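Local coordinates for acetyltransferase, GNAT family (Listeria monocytogenes str. 4b, PDB 2OH1), which probably transfers an acetyl or other acyl group from acyl-coenzyme A to an amine acceptor that has not been identified, at residues A[101-106]-A[135-141]; A[155-161]-A[171-175]. Numbering follows the deposited sequence.

Contact 1 of 2, residues A[101-106]-A[135-141]; sequences DKAYYL and MSVPFIR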
ATOM      1  N   ASP A 101      -0.687 -12.329  15.079  1.00 28.38           N
ATOM      2  CA  ASP A 101      -0.000 -12.962  13.933  1.00 28.21           C
ATOM      3  C   ASP A 101       0.965 -11.983  13.325  1.00 29.26           C
ATOM      4  O   ASP A 101       0.724 -10.772  13.292  1.00 32.94           O
ATOM      5  CB  ASP A 101      -0.956 -13.379  12.826  1.00 29.95           C
ATOM      6  CG  ASP A 101      -2.107 -14.173  13.330  1.00 35.21           C
ATOM      7  OD1 ASP A 101      -1.946 -14.754  14.427  1.00 44.82           O
ATOM      8  OD2 ASP A 101      -3.174 -14.195  12.647  1.00 33.06           O
ATOM      9  N   LYS A 102       2.079 -12.485  12.849  1.00 23.04           N
ATOM     10  CA  LYS A 102       2.989 -11.647  12.128  1.00 22.23           C
ATOM     11  C   LYS A 102       2.357 -11.392  10.771  1.00 23.43           C
ATOM     12  O   LYS A 102       1.845 -12.288  10.118  1.00 20.26           O
ATOM     13  CB  LYS A 102       4.328 -12.324  11.924  1.00 22.32           C
ATOM     14  CG  LYS A 102       4.973 -12.833  13.222  1.00 30.05           C
ATOM     15  CD  LYS A 102       5.129 -11.729  14.235  1.00 37.83           C
ATOM     16  CE  LYS A 102       5.901 -12.228  15.465  1.00 37.82           C
ATOM     17  NZ  LYS A 102       6.063 -11.085  16.395  1.00 53.16           N
ATOM     18  N   ALA A 103       2.420 -10.144  10.344  1.00 18.88           N
ATOM     19  CA  ALA A 103       1.825  -9.734   9.092  1.00 16.87           C
ATOM     20  C   ALA A 103       2.393  -8.380   8.734  1.00 19.22           C
ATOM     21  O   ALA A 103       2.822  -7.655   9.600  1.00 18.85           O
ATOM     22  CB  ALA A 103       0.304  -9.640   9.205  1.00 15.24           C
ATOM     23  N   TYR A 104       2.392  -8.083   7.443  1.00 16.83           N
ATOM     24  CA  TYR A 104       2.600  -6.759   6.921  1.00 15.52           C
ATOM     25  C   TYR A 104       1.256  -6.150   6.572  1.00 16.99           C
ATOM     26  O   TYR A 104       0.323  -6.858   6.128  1.00 18.48           O
ATOM     27  CB  TYR A 104       3.401  -6.820   5.649  1.00 18.12           C
ATOM     28  CG  TYR A 104       4.852  -7.285   5.794  1.00 17.12           C
ATOM     29  CD1 TYR A 104       5.478  -7.427   7.048  1.00 17.34           C
ATOM     30  CD2 TYR A 104       5.615  -7.545   4.641  1.00 19.65           C
ATOM     31  CE1 TYR A 104       6.837  -7.772   7.141  1.00 18.09           C
ATOM     32  CE2 TYR A 104       6.935  -7.933   4.747  1.00 21.57           C
ATOM     33  CZ  TYR A 104       7.517  -8.033   5.971  1.00 17.51           C
ATOM     34  OH  TYR A 104       8.834  -8.437   6.068  1.00 24.16           O
ATOM     35  N   TYR A 105       1.132  -4.844   6.807  1.00 16.29           N
ATOM     36  CA  TYR A 105      -0.092  -4.117   6.606  1.00 16.62           C
ATOM     37  C   TYR A 105       0.166  -3.071   5.520  1.00 17.12           C
ATOM     38  O   TYR A 105       1.070  -2.269   5.620  1.00 17.04           O
ATOM     39  CB  TYR A 105      -0.580  -3.441   7.904  1.00 15.59           C
ATOM     40  CG  TYR A 105      -0.962  -4.472   8.933  1.00 15.22           C
ATOM     41  CD1 TYR A 105       0.011  -5.103   9.674  1.00 14.55           C
ATOM     42  CD2 TYR A 105      -2.271  -4.909   9.077  1.00 13.90           C
ATOM     43  CE1 TYR A 105      -0.313  -6.145  10.584  1.00 15.76           C
ATOM     44  CE2 TYR A 105      -2.614  -5.906   9.990  1.00 15.93           C
ATOM     45  CZ  TYR A 105      -1.657  -6.527  10.737  1.00 15.93           C
ATOM     46  OH  TYR A 105      -1.997  -7.538  11.624  1.00 17.52           O
ATOM     47  N   LEU A 106      -0.589  -3.136   4.430  0.50 16.69           N
ATOM     48  CA  LEU A 106      -0.398  -2.190   3.354  0.50 16.37           C
ATOM     49  C   LEU A 106      -1.256  -0.970   3.607  0.50 16.07           C
ATOM     50  O   LEU A 106      -2.489  -1.057   3.411  0.50 17.04           O
ATOM     51  CB  LEU A 106      -0.778  -2.833   1.992  0.50 18.48           C
ATOM     52  CG  LEU A 106      -0.084  -4.140   1.623  0.50 17.44           C
ATOM     53  CD1 LEU A 106      -0.371  -4.548   0.153  0.50 20.77           C
ATOM     54  CD2 LEU A 106       1.400  -4.077   1.889  0.50 19.83           C
HETATM   55  N   MSE A 135      10.878 -12.962   4.149  0.50 18.08           N
HETATM   56  CA  MSE A 135      11.027 -12.710   5.554  0.50 17.51           C
HETATM   57  C   MSE A 135      10.197 -13.642   6.411  0.50 17.94           C
HETATM   58  O   MSE A 135      10.060 -13.406   7.620  0.50 19.46           O
HETATM   59  CB  MSE A 135      10.703 -11.238   5.819  0.50 18.72           C
HETATM   60  CG  MSE A 135      11.564 -10.256   4.990  0.50 15.77           C
HETATM   61 SE   MSE A 135      13.438 -10.531   5.246  0.37 18.82          SE
HETATM   62  CE  MSE A 135      13.919 -11.532   3.689  0.50 29.08           C
ATOM     63  N   SER A 136       9.621 -14.677   5.801  1.00 18.03           N
ATOM     64  CA  SER A 136       8.820 -15.660   6.526  1.00 18.93           C
ATOM     65  C   SER A 136       7.608 -15.084   7.279  1.00 18.91           C
ATOM     66  O   SER A 136       7.276 -15.516   8.372  1.00 18.84           O
ATOM     67  CB  SER A 136       9.703 -16.482   7.497  1.00 23.45           C
ATOM     68  OG  SER A 136      10.570 -17.314   6.752  1.00 28.59           O
ATOM     69  N   VAL A 137       6.951 -14.089   6.704  1.00 15.93           N
ATOM     70  CA  VAL A 137       5.789 -13.476   7.287  1.00 18.68           C
ATOM     71  C   VAL A 137       4.563 -14.117   6.624  1.00 14.93           C
ATOM     72  O   VAL A 137       4.524 -14.234   5.415  1.00 17.06           O
ATOM     73  CB  VAL A 137       5.815 -11.962   7.057  1.00 17.58           C
ATOM     74  CG1 VAL A 137       4.513 -11.336   7.415  1.00 18.82           C
ATOM     75  CG2 VAL A 137       6.954 -11.307   7.860  1.00 19.48           C
ATOM     76  N   PRO A 138       3.633 -14.624   7.416  1.00 16.33           N
ATOM     77  CA  PRO A 138       2.564 -15.452   6.826  1.00 16.50           C
ATOM     78  C   PRO A 138       1.407 -14.738   6.100  1.00 17.80           C
ATOM     79  O   PRO A 138       0.694 -15.385   5.342  1.00 16.64           O
ATOM     80  CB  PRO A 138       2.009 -16.217   8.037  1.00 17.78           C
ATOM     81  CG  PRO A 138       2.331 -15.365   9.206  1.00 21.92           C
ATOM     82  CD  PRO A 138       3.607 -14.667   8.898  1.00 17.73           C
ATOM     83  N   PHE A 139       1.230 -13.419   6.331  1.00 14.41           N
ATOM     84  CA  PHE A 139       0.106 -12.691   5.770  1.00 17.31           C
ATOM     85  C   PHE A 139       0.498 -11.284   5.325  1.00 16.48           C
ATOM     86  O   PHE A 139       1.339 -10.626   5.961  1.00 15.72           O
ATOM     87  CB  PHE A 139      -1.008 -12.489   6.799  1.00 19.45           C
ATOM     88  CG  PHE A 139      -1.530 -13.756   7.427  1.00 20.02           C
ATOM     89  CD1 PHE A 139      -2.385 -14.581   6.726  1.00 25.48           C
ATOM     90  CD2 PHE A 139      -1.172 -14.090   8.715  1.00 21.83           C
ATOM     91  CE1 PHE A 139      -2.869 -15.766   7.312  1.00 25.59           C
ATOM     92  CE2 PHE A 139      -1.670 -15.251   9.305  1.00 26.75           C
ATOM     93  CZ  PHE A 139      -2.501 -16.074   8.595  1.00 24.05           C
ATOM     94  N   ILE A 140      -0.147 -10.825   4.258  1.00 15.60           N
ATOM     95  CA  ILE A 140      -0.234  -9.404   3.929  1.00 15.44           C
ATOM     96  C   ILE A 140      -1.700  -9.042   4.207  1.00 17.30           C
ATOM     97  O   ILE A 140      -2.615  -9.787   3.808  1.00 16.01           O
ATOM     98  CB  ILE A 140       0.053  -9.056   2.416  1.00 17.86           C
ATOM     99  CG1 ILE A 140       1.420  -9.512   1.918  1.00 31.14           C
ATOM    100  CG2 ILE A 140      -0.134  -7.532   2.134  1.00 23.64           C
ATOM    101  CD1 ILE A 140       2.593  -9.052   2.781  1.00 27.82           C
ATOM    102  N   ARG A 141      -1.903  -7.902   4.862  1.00 15.44           N
ATOM    103  CA  ARG A 141      -3.219  -7.451   5.320  1.00 14.00           C
ATOM    104  C   ARG A 141      -3.483  -6.040   4.912  1.00 15.23           C
ATOM    105  O   ARG A 141      -2.563  -5.236   4.757  1.00 16.89           O
ATOM    106  CB  ARG A 141      -3.348  -7.585   6.831  1.00 12.98           C
ATOM    107  CG  ARG A 141      -3.403  -9.078   7.240  1.00 14.43           C
ATOM    108  CD  ARG A 141      -3.410  -9.222   8.738  1.00 16.23           C
ATOM    109  NE  ARG A 141      -3.701 -10.598   9.130  1.00 16.70           N
ATOM    110  CZ  ARG A 141      -3.544 -11.074  10.331  1.00 17.97           C
ATOM    111  NH1 ARG A 141      -3.021 -10.329  11.283  1.00 18.67           N
ATOM    112  NH2 ARG A 141      -3.852 -12.352  10.555  1.00 18.82           N
TER
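D101 precedes the strand and aims its carboxylate at R141 of the neighbouring strand: OD2 of D101 accepts a hydrogen bond from NH2 of R141 at 2.9 Å, a salt bridge. At K102 the backbone O lies 3.2 Å from CD of P138, while the side chain leads off to solvent. A103 packs its CB 4.0 Å from CB of F139. From Y104 on, the strands pair in parallel: N of Y104 bonds to O of F139 (3.1 Å), and N of R141 to O of Y104 (2.8 Å). This is the beta-alpha-beta unit of the GNAT fold, in which helix 120-134 connects strands 103-111 and 139-145 and covers the face carrying Y104, L106 and I140. V137 CG1 lies over the Y104 ring. Y105 points to the other face, where its OH accepts a hydrogen bond from NH1 of R141 (3.0 Å); the guanidinium also bonds Q173 through NE. L106 sets its CG 3.4 Å from CG2 of I140, and its N reaches O of R141 at 2.9 Å.

Contact 2 of 2, residues A[155-161]-A[171-175]; sequences YVRYGFQ and LYQKE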
ATOM      1  N   TYR A 155      -9.275  -5.481  -4.562  1.00 15.24           N
ATOM      2  CA  TYR A 155      -8.575  -6.350  -3.638  1.00 17.87           C
ATOM      3  C   TYR A 155      -8.967  -7.827  -3.796  1.00 15.39           C
ATOM      4  O   TYR A 155      -8.146  -8.720  -3.709  1.00 14.64           O
ATOM      5  CB  TYR A 155      -8.774  -5.879  -2.191  1.00 17.72           C
ATOM      6  CG  TYR A 155      -8.158  -4.517  -1.925  1.00 19.04           C
ATOM      7  CD1 TYR A 155      -6.846  -4.256  -2.295  1.00 22.14           C
ATOM      8  CD2 TYR A 155      -8.852  -3.532  -1.270  1.00 23.30           C
ATOM      9  CE1 TYR A 155      -6.245  -3.024  -2.002  1.00 20.50           C
ATOM     10  CE2 TYR A 155      -8.285  -2.311  -1.002  1.00 26.14           C
ATOM     11  CZ  TYR A 155      -6.977  -2.068  -1.350  1.00 21.24           C
ATOM     12  OH  TYR A 155      -6.427  -0.825  -1.016  1.00 24.72           O
ATOM     13  N   VAL A 156     -10.251  -8.076  -3.997  1.00 14.58           N
ATOM     14  CA  VAL A 156     -10.684  -9.459  -4.228  1.00 15.04           C
ATOM     15  C   VAL A 156     -10.055 -10.018  -5.517  1.00 14.73           C
ATOM     16  O   VAL A 156      -9.558 -11.136  -5.558  1.00 16.55           O
ATOM     17  CB  VAL A 156     -12.225  -9.534  -4.235  1.00 16.75           C
ATOM     18  CG1 VAL A 156     -12.731 -10.963  -4.694  1.00 18.25           C
ATOM     19  CG2 VAL A 156     -12.759  -9.049  -2.876  1.00 17.95           C
ATOM     20  N   ARG A 157     -10.081  -9.226  -6.570  1.00 16.90           N
ATOM     21  CA  ARG A 157      -9.510  -9.607  -7.867  1.00 19.12           C
ATOM     22  C   ARG A 157      -8.020  -9.922  -7.726  1.00 19.43           C
ATOM     23  O   ARG A 157      -7.518 -10.843  -8.375  1.00 20.66           O
ATOM     24  CB  ARG A 157      -9.698  -8.470  -8.847  1.00 21.59           C
ATOM     25  CG  ARG A 157      -9.408  -8.843 -10.255  1.00 31.66           C
ATOM     26  CD  ARG A 157     -10.025  -7.841 -11.196  1.00 36.90           C
ATOM     27  NE  ARG A 157      -9.365  -6.549 -11.083  1.00 38.98           N
ATOM     28  CZ  ARG A 157      -9.948  -5.425 -10.666  1.00 36.74           C
ATOM     29  NH1 ARG A 157     -11.228  -5.394 -10.320  1.00 29.63           N
ATOM     30  NH2 ARG A 157      -9.235  -4.307 -10.619  1.00 40.84           N
ATOM     31  N   TYR A 158      -7.337  -9.185  -6.862  1.00 18.69           N
ATOM     32  CA  TYR A 158      -5.915  -9.413  -6.582  1.00 19.05           C
ATOM     33  C   TYR A 158      -5.627 -10.582  -5.633  1.00 19.42           C
ATOM     34  O   TYR A 158      -4.477 -10.812  -5.263  1.00 21.76           O
ATOM     35  CB  TYR A 158      -5.265  -8.151  -6.018  1.00 19.88           C
ATOM     36  CG  TYR A 158      -5.146  -6.939  -6.939  1.00 18.61           C
ATOM     37  CD1 TYR A 158      -5.482  -6.950  -8.300  1.00 21.28           C
ATOM     38  CD2 TYR A 158      -4.558  -5.772  -6.427  1.00 21.91           C
ATOM     39  CE1 TYR A 158      -5.316  -5.790  -9.087  1.00 21.78           C
ATOM     40  CE2 TYR A 158      -4.395  -4.656  -7.193  1.00 25.99           C
ATOM     41  CZ  TYR A 158      -4.761  -4.662  -8.505  1.00 19.58           C
ATOM     42  OH  TYR A 158      -4.561  -3.531  -9.270  1.00 26.80           O
ATOM     43  N   GLY A 159      -6.657 -11.328  -5.217  1.00 16.81           N
ATOM     44  CA  GLY A 159      -6.476 -12.546  -4.460  1.00 17.78           C
ATOM     45  C   GLY A 159      -6.544 -12.432  -2.951  1.00 15.87           C
ATOM     46  O   GLY A 159      -6.227 -13.388  -2.269  1.00 18.11           O
ATOM     47  N   PHE A 160      -6.961 -11.285  -2.435  1.00 15.68           N
ATOM     48  CA  PHE A 160      -7.144 -11.146  -1.017  1.00 15.74           C
ATOM     49  C   PHE A 160      -8.442 -11.784  -0.570  1.00 18.06           C
ATOM     50  O   PHE A 160      -9.427 -11.770  -1.293  1.00 17.85           O
ATOM     51  CB  PHE A 160      -7.134  -9.680  -0.612  1.00 15.83           C
ATOM     52  CG  PHE A 160      -5.788  -9.079  -0.599  1.00 17.65           C
ATOM     53  CD1 PHE A 160      -5.194  -8.637  -1.790  1.00 18.82           C
ATOM     54  CD2 PHE A 160      -5.080  -8.991   0.588  1.00 19.31           C
ATOM     55  CE1 PHE A 160      -3.924  -8.083  -1.749  1.00 21.33           C
ATOM     56  CE2 PHE A 160      -3.807  -8.442   0.611  1.00 20.31           C
ATOM     57  CZ  PHE A 160      -3.249  -8.005  -0.550  1.00 21.36           C
ATOM     58  N   GLN A 161      -8.393 -12.393   0.611  0.50 16.36           N
ATOM     59  CA  GLN A 161      -9.568 -12.991   1.258  0.50 15.57           C
ATOM     60  C   GLN A 161     -10.210 -12.033   2.244  0.50 14.52           C
ATOM     61  O   GLN A 161      -9.584 -11.514   3.160  0.50 15.78           O
ATOM     62  CB  GLN A 161      -9.226 -14.300   1.982  0.50 17.15           C
ATOM     63  CG  GLN A 161     -10.431 -15.004   2.657  0.50 18.96           C
ATOM     64  CD  GLN A 161     -11.605 -15.293   1.710  0.50 22.08           C
ATOM     65  OE1 GLN A 161     -12.748 -14.907   1.979  0.50 18.13           O
ATOM     66  NE2 GLN A 161     -11.324 -15.974   0.616  0.50 17.04           N
ATOM     67  N   LEU A 171     -11.946  -6.020   6.139  0.50 14.16           N
ATOM     68  CA  LEU A 171     -10.598  -6.492   6.367  0.50 14.61           C
ATOM     69  C   LEU A 171     -10.282  -7.622   5.382  0.50 14.02           C
ATOM     70  O   LEU A 171     -11.068  -8.550   5.232  0.50 10.98           O
ATOM     71  CB  LEU A 171     -10.467  -7.024   7.803  0.50 13.77           C
ATOM     72  CG  LEU A 171     -10.339  -6.011   8.948  0.50 16.22           C
ATOM     73  CD1 LEU A 171     -11.538  -5.044   9.080  0.50 14.92           C
ATOM     74  CD2 LEU A 171     -10.109  -6.777  10.223  0.50 15.14           C
ATOM     75  N   TYR A 172      -9.083  -7.562   4.787  1.00 15.08           N
ATOM     76  CA  TYR A 172      -8.637  -8.518   3.768  1.00 15.09           C
ATOM     77  C   TYR A 172      -7.263  -9.015   4.127  1.00 14.36           C
ATOM     78  O   TYR A 172      -6.403  -8.276   4.575  1.00 15.51           O
ATOM     79  CB  TYR A 172      -8.559  -7.861   2.402  1.00 17.57           C
ATOM     80  CG  TYR A 172      -9.917  -7.445   1.857  1.00 15.29           C
ATOM     81  CD1 TYR A 172     -10.685  -8.320   1.125  1.00 15.42           C
ATOM     82  CD2 TYR A 172     -10.393  -6.141   2.022  1.00 13.58           C
ATOM     83  CE1 TYR A 172     -11.930  -7.950   0.635  1.00 16.26           C
ATOM     84  CE2 TYR A 172     -11.626  -5.777   1.544  1.00 16.90           C
ATOM     85  CZ  TYR A 172     -12.386  -6.674   0.846  1.00 18.41           C
ATOM     86  OH  TYR A 172     -13.597  -6.293   0.319  1.00 17.84           O
ATOM     87  N   GLN A 173      -7.020 -10.285   3.852  1.00 14.01           N
ATOM     88  CA  GLN A 173      -5.675 -10.847   3.986  1.00 15.55           C
ATOM     89  C   GLN A 173      -5.367 -11.844   2.919  1.00 15.45           C
ATOM     90  O   GLN A 173      -6.251 -12.494   2.385  1.00 16.05           O
ATOM     91  CB  GLN A 173      -5.453 -11.449   5.356  1.00 19.05           C
ATOM     92  CG  GLN A 173      -6.097 -12.712   5.666  1.00 20.68           C
ATOM     93  CD  GLN A 173      -5.742 -13.304   7.069  1.00 25.68           C
ATOM     94  OE1 GLN A 173      -5.100 -12.692   7.926  1.00 20.04           O
ATOM     95  NE2 GLN A 173      -6.248 -14.495   7.303  1.00 22.92           N
ATOM     96  N   LYS A 174      -4.088 -11.906   2.619  1.00 14.91           N
ATOM     97  CA  LYS A 174      -3.593 -12.878   1.680  1.00 15.94           C
ATOM     98  C   LYS A 174      -2.563 -13.727   2.416  1.00 17.93           C
ATOM     99  O   LYS A 174      -1.575 -13.204   2.927  1.00 17.60           O
ATOM    100  CB  LYS A 174      -3.000 -12.196   0.471  1.00 20.10           C
ATOM    101  CG  LYS A 174      -2.631 -13.179  -0.609  1.00 25.31           C
ATOM    102  CD  LYS A 174      -1.934 -12.605  -1.806  1.00 36.90           C
ATOM    103  CE  LYS A 174      -2.827 -11.923  -2.732  1.00 32.80           C
ATOM    104  NZ  LYS A 174      -2.271 -11.949  -4.128  1.00 26.31           N
ATOM    105  N   GLU A 175      -2.736 -15.040   2.408  1.00 16.93           N
ATOM    106  CA  GLU A 175      -1.767 -15.906   3.027  1.00 22.08           C
ATOM    107  C   GLU A 175      -0.594 -16.068   2.065  1.00 20.71           C
ATOM    108  O   GLU A 175      -0.760 -16.241   0.855  1.00 25.63           O
ATOM    109  CB  GLU A 175      -2.409 -17.245   3.389  1.00 24.90           C
ATOM    110  CG  GLU A 175      -1.635 -17.993   4.504  1.00 36.74           C
ATOM    111  CD  GLU A 175      -2.481 -19.083   5.220  1.00 34.83           C
ATOM    112  OE1 GLU A 175      -3.578 -19.418   4.703  1.00 50.52           O
ATOM    113  OE2 GLU A 175      -2.023 -19.590   6.282  1.00 54.51           O
TER
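The turn after helix 149-157 carries the chain into the edge strand 161-166, and the side chains of Y172 and K174 fill the space beneath it. Y172, with chi1 m, swings its ring under the last helical turn: CE1 lies 3.8 Å from CG2 of V156, and CB of Y155 sits over one ring face. The Y155 and Y172 rings meet obliquely, centroids 6.0 Å apart and planes at 44°; OH of Y172 goes on to N152. F160, also m, sets its CB 3.8 Å from CB of Y172 and offers a ring face to K174, whose CB stands 4.1 Å from the ring centroid in a CH-pi contact. The helix ends in a Schellman motif, with G159 N bonded to V156 O (2.9 Å) and F160 N to Y155 O (3.1 Å). G159 has positive phi, where a CB would jam against the preceding carbonyl. K174 runs extended through chi1 and chi2 (t, t), then turns at chi3 (m), so that NZ donates to the Y158 backbone O at 2.7 Å while also forming a salt bridge with E129. Beyond the turn, Q161 and Q173 form an antiparallel hydrogen-bonded pair, N of Q161 to O of Q173 at 2.8 Å and N of Q173 to O of Q161 at 2.9 Å. With chi1 p, Q173 directs its amide to R141.

How the contacts relate
Contact 1 closes before contact 2 opens along the chain, yet their centres are only 13 Å apart because strands 139-145 and 169-175 are neighbours in one sheet. The backbone carries the pairing across, I140 O to K174 N at 2.8 Å, and on the face with F139 and R141 a side-chain bond does the same, R141 NE to Q173 OE1 at 2.8 Å. On the other face E129 of helix 120-134 touches I140 of contact 1 and pairs with K174 of contact 2. The parallel strands of contact 1 probably correspond to those that splay apart at acetyl-CoA in GNAT relatives. Separately, 1,2-ethanediol, probably from crystallisation, lies about 4 Å (nearest atoms) from the Y158 side chain.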